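Long-range contacts in 3-deoxy-D-manno-octulosonate 8-phosphate phosphatase KdsC (Haemophilus influenzae Rd, PDB 1J8D), which hydrolyses 3-deoxy-D-manno-octulosonate 8-phosphate to 3-deoxy-D-manno-octulosonate and inorganic phosphate with magnesium as cofactor, a step of lipopolysaccharide biosynthesis: residues 10-15 with 100-105; 51-56 with 73-78; 3-8 with 120-125. All coordinates share one frame; numbering follows the deposited sequence.

Contact 1 of 3, residues 10-15 with 100-105; sequences FVITDV and EQTAYI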
loop_
_atom_site.group_PDB
_atom_site.type_symbol
_atom_site.label_atom_id
_atom_site.label_comp_id
_atom_site.label_asym_id
_atom_site.label_seq_id
_atom_site.Cartn_x
_atom_site.Cartn_y
_atom_site.Cartn_z
ATOM N N PHE A 10 23.701 15.200 -14.636
ATOM C CA PHE A 10 23.808 14.391 -13.432
ATOM C C PHE A 10 22.629 14.529 -12.500
ATOM O O PHE A 10 22.259 15.653 -12.101
ATOM C CB PHE A 10 25.087 14.849 -12.725
ATOM C CG PHE A 10 25.487 14.035 -11.532
ATOM C CD1 PHE A 10 25.340 12.639 -11.517
ATOM C CD2 PHE A 10 26.065 14.674 -10.423
ATOM C CE1 PHE A 10 25.761 11.897 -10.410
ATOM C CE2 PHE A 10 26.493 13.949 -9.311
ATOM C CZ PHE A 10 26.338 12.555 -9.306
ATOM N N VAL A 11 22.069 13.384 -12.116
ATOM C CA VAL A 11 20.937 13.369 -11.201
ATOM C C VAL A 11 21.241 12.616 -9.911
ATOM O O VAL A 11 21.745 11.489 -9.912
ATOM C CB VAL A 11 19.711 12.761 -11.877
ATOM C CG1 VAL A 11 18.523 12.779 -10.945
ATOM C CG2 VAL A 11 19.407 13.566 -13.132
ATOM N N ILE A 12 20.972 13.294 -8.808
ATOM C CA ILE A 12 21.172 12.751 -7.487
ATOM C C ILE A 12 19.782 12.686 -6.873
ATOM O O ILE A 12 19.060 13.691 -6.831
ATOM C CB ILE A 12 22.014 13.678 -6.635
ATOM C CG1 ILE A 12 23.302 14.027 -7.381
ATOM C CG2 ILE A 12 22.239 13.042 -5.271
ATOM C CD1 ILE A 12 24.142 15.045 -6.681
ATOM N N THR A 13 19.406 11.508 -6.390
ATOM C CA THR A 13 18.084 11.331 -5.798
ATOM C C THR A 13 18.202 10.833 -4.369
ATOM O O THR A 13 19.134 10.104 -4.059
ATOM C CB THR A 13 17.278 10.277 -6.596
ATOM O OG1 THR A 13 16.074 9.943 -5.890
ATOM C CG2 THR A 13 18.112 8.997 -6.769
ATOM N N ASP A 14 17.275 11.249 -3.510
ATOM C CA ASP A 14 17.223 10.753 -2.129
ATOM C C ASP A 14 16.492 9.411 -2.312
ATOM O O ASP A 14 15.979 9.106 -3.408
ATOM C CB ASP A 14 16.390 11.688 -1.213
ATOM C CG ASP A 14 16.387 11.236 0.271
ATOM O OD1 ASP A 14 15.485 11.661 1.046
ATOM O OD2 ASP A 14 17.287 10.454 0.667
ATOM N N VAL A 15 16.411 8.608 -1.260
ATOM C CA VAL A 15 15.760 7.331 -1.427
ATOM C C VAL A 15 14.435 7.223 -0.711
ATOM O O VAL A 15 13.381 7.154 -1.351
ATOM C CB VAL A 15 16.634 6.173 -0.917
ATOM C CG1 VAL A 15 15.868 4.873 -1.048
ATOM C CG2 VAL A 15 17.949 6.128 -1.659
ATOM N N GLU A 100 25.695 23.310 -11.799
ATOM C CA GLU A 100 24.735 23.751 -12.802
ATOM C C GLU A 100 24.343 22.609 -13.732
ATOM O O GLU A 100 23.419 22.720 -14.533
ATOM C CB GLU A 100 25.322 24.915 -13.617
ATOM C CG GLU A 100 25.465 26.222 -12.832
ATOM C CD GLU A 100 26.635 26.223 -11.845
ATOM O OE1 GLU A 100 26.564 26.989 -10.847
ATOM O OE2 GLU A 100 27.625 25.477 -12.069
ATOM N N GLN A 101 25.047 21.500 -13.642
ATOM C CA GLN A 101 24.701 20.391 -14.514
ATOM C C GLN A 101 24.019 19.292 -13.744
ATOM O O GLN A 101 23.669 18.256 -14.315
ATOM C CB GLN A 101 25.951 19.822 -15.178
ATOM C CG GLN A 101 26.739 20.858 -15.938
ATOM C CD GLN A 101 28.024 20.304 -16.526
ATOM O OE1 GLN A 101 28.810 19.629 -15.840
ATOM N NE2 GLN A 101 28.254 20.599 -17.795
ATOM N N THR A 102 23.825 19.509 -12.445
ATOM C CA THR A 102 23.226 18.468 -11.655
ATOM C C THR A 102 21.893 18.764 -11.018
ATOM O O THR A 102 21.639 19.862 -10.502
ATOM C CB THR A 102 24.211 17.931 -10.574
ATOM O OG1 THR A 102 23.706 18.212 -9.269
ATOM C CG2 THR A 102 25.569 18.530 -10.744
ATOM N N ALA A 103 21.044 17.736 -11.090
ATOM C CA ALA A 103 19.714 17.763 -10.546
ATOM C C ALA A 103 19.662 16.896 -9.288
ATOM O O ALA A 103 20.330 15.868 -9.200
ATOM C CB ALA A 103 18.748 17.238 -11.576
ATOM N N TYR A 104 18.852 17.319 -8.331
ATOM C CA TYR A 104 18.654 16.585 -7.093
ATOM C C TYR A 104 17.148 16.429 -6.872
ATOM O O TYR A 104 16.426 17.391 -7.036
ATOM C CB TYR A 104 19.218 17.369 -5.902
ATOM C CG TYR A 104 19.107 16.578 -4.619
ATOM C CD1 TYR A 104 20.108 15.675 -4.252
ATOM C CD2 TYR A 104 17.975 16.679 -3.800
ATOM C CE1 TYR A 104 19.985 14.885 -3.099
ATOM C CE2 TYR A 104 17.840 15.898 -2.645
ATOM C CZ TYR A 104 18.862 14.999 -2.307
ATOM O OH TYR A 104 18.771 14.240 -1.172
ATOM N N ILE A 105 16.663 15.250 -6.500
ATOM C CA ILE A 105 15.226 15.096 -6.218
ATOM C C ILE A 105 15.041 14.662 -4.756
ATOM O O ILE A 105 15.581 13.637 -4.320
ATOM C CB ILE A 105 14.507 14.084 -7.240
ATOM C CG1 ILE A 105 13.079 13.766 -6.769
ATOM C CG2 ILE A 105 15.333 12.816 -7.440
ATOM C CD1 ILE A 105 12.240 12.883 -7.758
#

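Contact 2 of 3, residues 51-56 with 73-78; sequences DIQVAV and GIKLFF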
loop_
_atom_site.group_PDB
_atom_site.type_symbol
_atom_site.label_atom_id
_atom_site.label_comp_id
_atom_site.label_asym_id
_atom_site.label_seq_id
_atom_site.Cartn_x
_atom_site.Cartn_y
_atom_site.Cartn_z
ATOM N N ASP A 51 23.352 9.311 -21.410
ATOM C CA ASP A 51 24.527 10.038 -20.911
ATOM C C ASP A 51 24.297 10.984 -19.738
ATOM O O ASP A 51 25.013 11.978 -19.562
ATOM C CB ASP A 51 25.221 10.797 -22.032
ATOM C CG ASP A 51 26.428 10.067 -22.538
ATOM O OD1 ASP A 51 26.243 8.944 -23.079
ATOM O OD2 ASP A 51 27.549 10.614 -22.369
ATOM N N ILE A 52 23.288 10.678 -18.935
ATOM C CA ILE A 52 23.020 11.447 -17.735
ATOM C C ILE A 52 23.274 10.486 -16.571
ATOM O O ILE A 52 22.576 9.481 -16.393
ATOM C CB ILE A 52 21.591 11.931 -17.718
ATOM C CG1 ILE A 52 21.394 12.821 -18.947
ATOM C CG2 ILE A 52 21.270 12.666 -16.372
ATOM C CD1 ILE A 52 19.975 13.156 -19.239
ATOM N N GLN A 53 24.305 10.775 -15.792
ATOM C CA GLN A 53 24.624 9.928 -14.648
ATOM C C GLN A 53 23.595 10.085 -13.517
ATOM O O GLN A 53 22.980 11.140 -13.345
ATOM C CB GLN A 53 26.006 10.264 -14.128
ATOM C CG GLN A 53 27.088 10.148 -15.168
ATOM C CD GLN A 53 28.419 10.606 -14.621
ATOM O OE1 GLN A 53 28.993 9.966 -13.734
ATOM N NE2 GLN A 53 28.906 11.729 -15.126
ATOM N N VAL A 54 23.405 9.011 -12.762
ATOM C CA VAL A 54 22.454 9.031 -11.666
ATOM C C VAL A 54 23.142 8.573 -10.389
ATOM O O VAL A 54 23.784 7.515 -10.358
ATOM C CB VAL A 54 21.259 8.090 -11.937
ATOM C CG1 VAL A 54 20.320 8.106 -10.738
ATOM C CG2 VAL A 54 20.524 8.532 -13.208
ATOM N N ALA A 55 23.036 9.379 -9.344
ATOM C CA ALA A 55 23.624 8.995 -8.086
ATOM C C ALA A 55 22.482 8.903 -7.081
ATOM O O ALA A 55 21.369 9.382 -7.325
ATOM C CB ALA A 55 24.655 10.002 -7.646
ATOM N N VAL A 56 22.758 8.259 -5.964
ATOM C CA VAL A 56 21.771 8.094 -4.921
ATOM C C VAL A 56 22.385 8.637 -3.653
ATOM O O VAL A 56 23.560 8.416 -3.357
ATOM C CB VAL A 56 21.392 6.573 -4.716
ATOM C CG1 VAL A 56 20.634 6.371 -3.410
ATOM C CG2 VAL A 56 20.531 6.087 -5.879
ATOM N N GLY A 73 22.571 -0.561 -11.516
ATOM C CA GLY A 73 23.848 -0.209 -12.101
ATOM C C GLY A 73 24.163 1.260 -11.843
ATOM O O GLY A 73 24.666 1.993 -12.717
ATOM N N ILE A 74 23.822 1.704 -10.644
ATOM C CA ILE A 74 24.093 3.059 -10.234
ATOM C C ILE A 74 25.507 3.006 -9.637
ATOM O O ILE A 74 25.776 2.241 -8.706
ATOM C CB ILE A 74 23.060 3.517 -9.213
ATOM C CG1 ILE A 74 21.706 3.542 -9.900
ATOM C CG2 ILE A 74 23.410 4.885 -8.675
ATOM C CD1 ILE A 74 20.578 3.920 -9.018
ATOM N N LYS A 75 26.396 3.829 -10.189
ATOM C CA LYS A 75 27.789 3.856 -9.789
ATOM C C LYS A 75 28.154 4.788 -8.616
ATOM O O LYS A 75 28.925 4.416 -7.734
ATOM C CB LYS A 75 28.639 4.182 -11.037
ATOM C CG LYS A 75 30.127 4.221 -10.799
ATOM C CD LYS A 75 30.886 4.665 -12.053
ATOM C CE LYS A 75 30.862 6.166 -12.244
ATOM N NZ LYS A 75 31.550 6.533 -13.500
ATOM N N LEU A 76 27.595 5.988 -8.601
ATOM C CA LEU A 76 27.913 6.948 -7.546
ATOM C C LEU A 76 26.811 7.032 -6.502
ATOM O O LEU A 76 25.654 7.200 -6.837
ATOM C CB LEU A 76 28.136 8.326 -8.170
ATOM C CG LEU A 76 28.997 8.245 -9.433
ATOM C CD1 LEU A 76 29.028 9.583 -10.172
ATOM C CD2 LEU A 76 30.388 7.797 -9.019
ATOM N N PHE A 77 27.172 6.921 -5.238
ATOM C CA PHE A 77 26.176 7.003 -4.184
ATOM C C PHE A 77 26.809 7.167 -2.829
ATOM O O PHE A 77 27.916 6.723 -2.617
ATOM C CB PHE A 77 25.275 5.762 -4.197
ATOM C CG PHE A 77 26.022 4.464 -4.119
ATOM C CD1 PHE A 77 26.302 3.874 -2.879
ATOM C CD2 PHE A 77 26.436 3.817 -5.288
ATOM C CE1 PHE A 77 26.995 2.628 -2.809
ATOM C CE2 PHE A 77 27.122 2.585 -5.242
ATOM C CZ PHE A 77 27.403 1.984 -4.000
ATOM N N PHE A 78 26.105 7.852 -1.936
ATOM C CA PHE A 78 26.562 8.069 -0.570
ATOM C C PHE A 78 25.449 7.604 0.314
ATOM O O PHE A 78 24.318 8.052 0.195
ATOM C CB PHE A 78 26.824 9.546 -0.242
ATOM C CG PHE A 78 28.226 9.975 -0.478
ATOM C CD1 PHE A 78 28.609 10.506 -1.711
ATOM C CD2 PHE A 78 29.181 9.816 0.513
ATOM C CE1 PHE A 78 29.940 10.878 -1.967
ATOM C CE2 PHE A 78 30.516 10.182 0.277
ATOM C CZ PHE A 78 30.896 10.715 -0.972
HETATM O O HOH W 1 31.353 9.034 -13.993
HETATM O O HOH W 2 26.270 6.946 -10.590
#

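Contact 3 of 3, residues 3-8 with 120-125; sequences QKLENI and TSFAVA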
loop_
_atom_site.group_PDB
_atom_site.type_symbol
_atom_site.label_atom_id
_atom_site.label_comp_id
_atom_site.label_asym_id
_atom_site.label_seq_id
_atom_site.Cartn_x
_atom_site.Cartn_y
_atom_site.Cartn_z
ATOM N N GLN A 3 15.991 25.199 -19.932
ATOM C CA GLN A 3 17.409 25.531 -20.002
ATOM C C GLN A 3 18.185 24.717 -18.961
ATOM O O GLN A 3 19.186 24.071 -19.281
ATOM C CB GLN A 3 17.581 27.023 -19.723
ATOM C CG GLN A 3 18.308 27.806 -20.809
ATOM C CD GLN A 3 19.831 27.732 -20.694
ATOM O OE1 GLN A 3 20.410 28.098 -19.664
ATOM N NE2 GLN A 3 20.485 27.269 -21.762
ATOM N N LYS A 4 17.725 24.755 -17.709
ATOM C CA LYS A 4 18.384 24.008 -16.641
ATOM C C LYS A 4 18.369 22.526 -16.992
ATOM O O LYS A 4 19.357 21.830 -16.792
ATOM C CB LYS A 4 17.656 24.209 -15.306
ATOM C CG LYS A 4 17.527 25.650 -14.850
ATOM C CD LYS A 4 16.971 25.768 -13.423
ATOM C CE LYS A 4 18.023 25.419 -12.383
ATOM N NZ LYS A 4 17.893 26.348 -11.227
ATOM N N LEU A 5 17.240 22.066 -17.532
ATOM C CA LEU A 5 17.039 20.663 -17.892
ATOM C C LEU A 5 17.909 20.161 -19.006
ATOM O O LEU A 5 18.418 19.037 -18.927
ATOM C CB LEU A 5 15.588 20.386 -18.287
ATOM C CG LEU A 5 14.455 20.331 -17.258
ATOM C CD1 LEU A 5 13.110 20.232 -17.986
ATOM C CD2 LEU A 5 14.658 19.135 -16.335
ATOM N N GLU A 6 18.061 20.957 -20.066
ATOM C CA GLU A 6 18.895 20.507 -21.178
ATOM C C GLU A 6 20.365 20.519 -20.796
ATOM O O GLU A 6 21.177 19.958 -21.513
ATOM C CB GLU A 6 18.672 21.353 -22.437
ATOM C CG GLU A 6 18.815 22.837 -22.217
ATOM C CD GLU A 6 18.279 23.643 -23.384
ATOM O OE1 GLU A 6 17.232 23.245 -23.956
ATOM O OE2 GLU A 6 18.901 24.678 -23.710
ATOM N N ASN A 7 20.692 21.134 -19.658
ATOM C CA ASN A 7 22.073 21.199 -19.170
ATOM C C ASN A 7 22.363 20.112 -18.136
ATOM O O ASN A 7 23.507 19.923 -17.730
ATOM C CB ASN A 7 22.341 22.545 -18.507
ATOM C CG ASN A 7 22.550 23.660 -19.504
ATOM O OD1 ASN A 7 22.569 24.836 -19.118
ATOM N ND2 ASN A 7 22.720 23.309 -20.790
ATOM N N ILE A 8 21.329 19.415 -17.684
ATOM C CA ILE A 8 21.532 18.388 -16.684
ATOM C C ILE A 8 22.329 17.231 -17.251
ATOM O O ILE A 8 22.027 16.707 -18.332
ATOM C CB ILE A 8 20.192 17.860 -16.117
ATOM C CG1 ILE A 8 19.488 18.966 -15.316
ATOM C CG2 ILE A 8 20.450 16.623 -15.259
ATOM C CD1 ILE A 8 18.171 18.518 -14.754
ATOM N N THR A 120 19.879 22.260 -10.041
ATOM C CA THR A 120 18.462 21.977 -10.212
ATOM C C THR A 120 17.941 21.011 -9.143
ATOM O O THR A 120 18.569 19.983 -8.824
ATOM C CB THR A 120 18.187 21.392 -11.623
ATOM O OG1 THR A 120 18.632 22.320 -12.624
ATOM C CG2 THR A 120 16.710 21.140 -11.815
ATOM N N SER A 121 16.782 21.348 -8.593
ATOM C CA SER A 121 16.180 20.538 -7.564
ATOM C C SER A 121 14.701 20.231 -7.816
ATOM O O SER A 121 13.944 21.052 -8.343
ATOM C CB SER A 121 16.357 21.240 -6.227
ATOM O OG SER A 121 15.894 22.570 -6.326
ATOM N N PHE A 122 14.295 19.031 -7.427
ATOM C CA PHE A 122 12.917 18.599 -7.593
ATOM C C PHE A 122 12.382 18.110 -6.260
ATOM O O PHE A 122 13.115 17.558 -5.450
ATOM C CB PHE A 122 12.833 17.442 -8.579
ATOM C CG PHE A 122 13.248 17.792 -9.970
ATOM C CD1 PHE A 122 14.580 17.753 -10.341
ATOM C CD2 PHE A 122 12.290 18.094 -10.931
ATOM C CE1 PHE A 122 14.958 18.003 -11.668
ATOM C CE2 PHE A 122 12.651 18.342 -12.253
ATOM C CZ PHE A 122 13.991 18.292 -12.620
ATOM N N ALA A 123 11.091 18.295 -6.040
ATOM C CA ALA A 123 10.485 17.806 -4.823
ATOM C C ALA A 123 9.362 16.829 -5.217
ATOM O O ALA A 123 8.687 17.040 -6.218
ATOM C CB ALA A 123 9.944 18.972 -3.994
ATOM N N VAL A 124 9.185 15.741 -4.468
ATOM C CA VAL A 124 8.115 14.807 -4.798
ATOM C C VAL A 124 6.802 15.425 -4.361
ATOM O O VAL A 124 6.747 16.192 -3.383
ATOM C CB VAL A 124 8.251 13.457 -4.055
ATOM C CG1 VAL A 124 9.414 12.680 -4.592
ATOM C CG2 VAL A 124 8.403 13.715 -2.560
ATOM N N ALA A 125 5.740 15.042 -5.060
ATOM C CA ALA A 125 4.396 15.568 -4.801
ATOM C C ALA A 125 3.982 15.574 -3.333
ATOM O O ALA A 125 3.318 16.504 -2.898
ATOM C CB ALA A 125 3.375 14.799 -5.632
#

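Contact 1 of 3, residues 10-15 with 100-105
Strands 10-13 and 102-105 run parallel, from the Phe10-Thr102 pair to the Thr13-Ile105 pair, with 19° between their directions. They are neighbouring central strands of the Rossmann-like fold of HAD hydrolases, and Asp14, an inferred magnesium ligand, follows the first of them. Five backbone hydrogen bonds join the two segments. The tightest runs from Ala103 N to Phe10 O at 2.6 Å. The last, from Asp14 N to Ile105 O at 3.0 Å, ties the residue carrying the carboxylate to the neighbouring strand.

Phe10, Ile12, Thr102 and Tyr104 share one face of the sheet. Phe10 and Thr102 lie side by side, and Phe10 CD2 comes 3.8 Å from Thr102 CB. Within the strand, Ile12 CG1 covers one face of the Phe10 ring near its rim. Ile12 meets Tyr104 at about a right angle, with CG2 of Ile12 3.5 Å from CD1 of the ring. CG2 gets there by standing anti to the backbone N of Ile12. Thr102 OG1 is buried here without a polar partner in the model.

The opposite face holds Val11, Thr13, Ala103 and Ile105, and helix 147-158 packs on it. Val11 CG2 rests 4.0 Å from Ala103 CB.

At the Asp14 end, the Asp14 and Tyr104 side chains lie side by side, carboxylate and ring planes 19° apart. The Tyr104 hydroxyl is hydrogen-bonded to Asp111 and meets the Asp14 side chain at a carbon: Tyr104 OH is 3.5 Å from Asp14 CB.

Contact 2 of 3, residues 51-56 with 73-78
Two waters bridge Gln53 and Val54 to Lys75 and Leu76 where the two segments have not yet paired directly. One water donates to Val54 O at 2.6 Å and accepts from Leu76 N, joining the backbones. The other links side chains: it donates to Gln53 OE1 and accepts from Lys75 NZ. Gln53 OE1 and Lys75 NZ themselves stay 4.3 Å apart. The amide nitrogen of Gln53 is held by Ala95 O, so both ends of the amide have partners.

Further along, the strands join as a parallel pair, with 17° between their directions. Val56 carries both direct bonds. Its N donates to Leu76 O at 3.2 Å, and its O accepts from Phe78 N at 3.0 Å, so Val56 is gripped through both backbone polar atoms.

On one face, Ala55 CB meets Leu76 CB at 3.9 Å. The Leu76 side chain runs aslant to that of Gln53, with Leu76 CD1 3.6 Å from Gln53 OE1. Val56 and Phe77 share the other face. From the loop before the strand, Ile74 meets Val56 at about a right angle, with Val56 CG2 3.8 Å from Ile74 CD1. The second branch of Ile74, CG2, lies anti to its backbone N and comes close to Val54 O. Phe77 touches Val56 through CB, and its ring leads away from segment 51-56.

Strands 53-57 and 76-78 are joined by a right-handed beta-alpha-beta crossover through helix 63-72, which ends in a Schellman motif at Gly73. That helix covers Val56, Ile74 and Phe77, while helix 84-95 packs on Leu76 and Phe78. Strand 10-13 flanks strand 53-57 on its other edge.

Contact 3 of 3, residues 3-8 with 120-125
Thr120 and Lys4 bury the most surface where the short N-terminal helix 2-6 packs against strand 120-123 of the Rossmann-like HAD sheet. The segments share no hydrogen bond. The Lys4 chain crosses Thr120 obliquely and meets its hydroxyl with carbon: CB lies 3.4 Å and CE 3.2 Å from Thr120 OG1. The chain turns about its CG-CD bond (chi3 76°), which brings CE back to the hydroxyl. Its ammonium nitrogen hydrogen-bonds Gly119 O, just before the strand, and has a long, weak ion pair with Asp136.

Ile8 is the third main contributor. It follows the helix, and its CD1 lies 4.2 Å from Thr120 CG2. The same methyl touches Ala103 on the adjacent strand, so Ile8 spans two strands of the sheet.

Leu5 and Phe122 add an apolar contact on the side of helix 147-158. Leu5 also packs on Ile155 and Ala158 of that helix, and Phe122 on Met151. The two side chains cross, and leucine approaches the aromatic ring at its edge rather than over a face. Leu5 CD2 lies in the ring plane, 3.9 Å from Phe122 CZ.

Overall arrangement
All three contacts reach one parallel sheet. Contact 1 is its buried centre, contact 2 joins strand 53-57 to the outermost strand 76-78, and contact 3 sets the N-terminal helix on strand 120-123. Backbone hydrogen bonds of Val11 with Gln53 and Ala55 link contacts 1 and 2, and those of Tyr104 with Thr120 and Phe122 link contacts 1 and 3. The chemistry follows the place. Contact 1 has continuous backbone pairing and an end at the inferred metal site. Contact 2 is partly buried and uses water before its strands pair. Contact 3 is buried but smaller, with side-chain packing and no hydrogen bond across it.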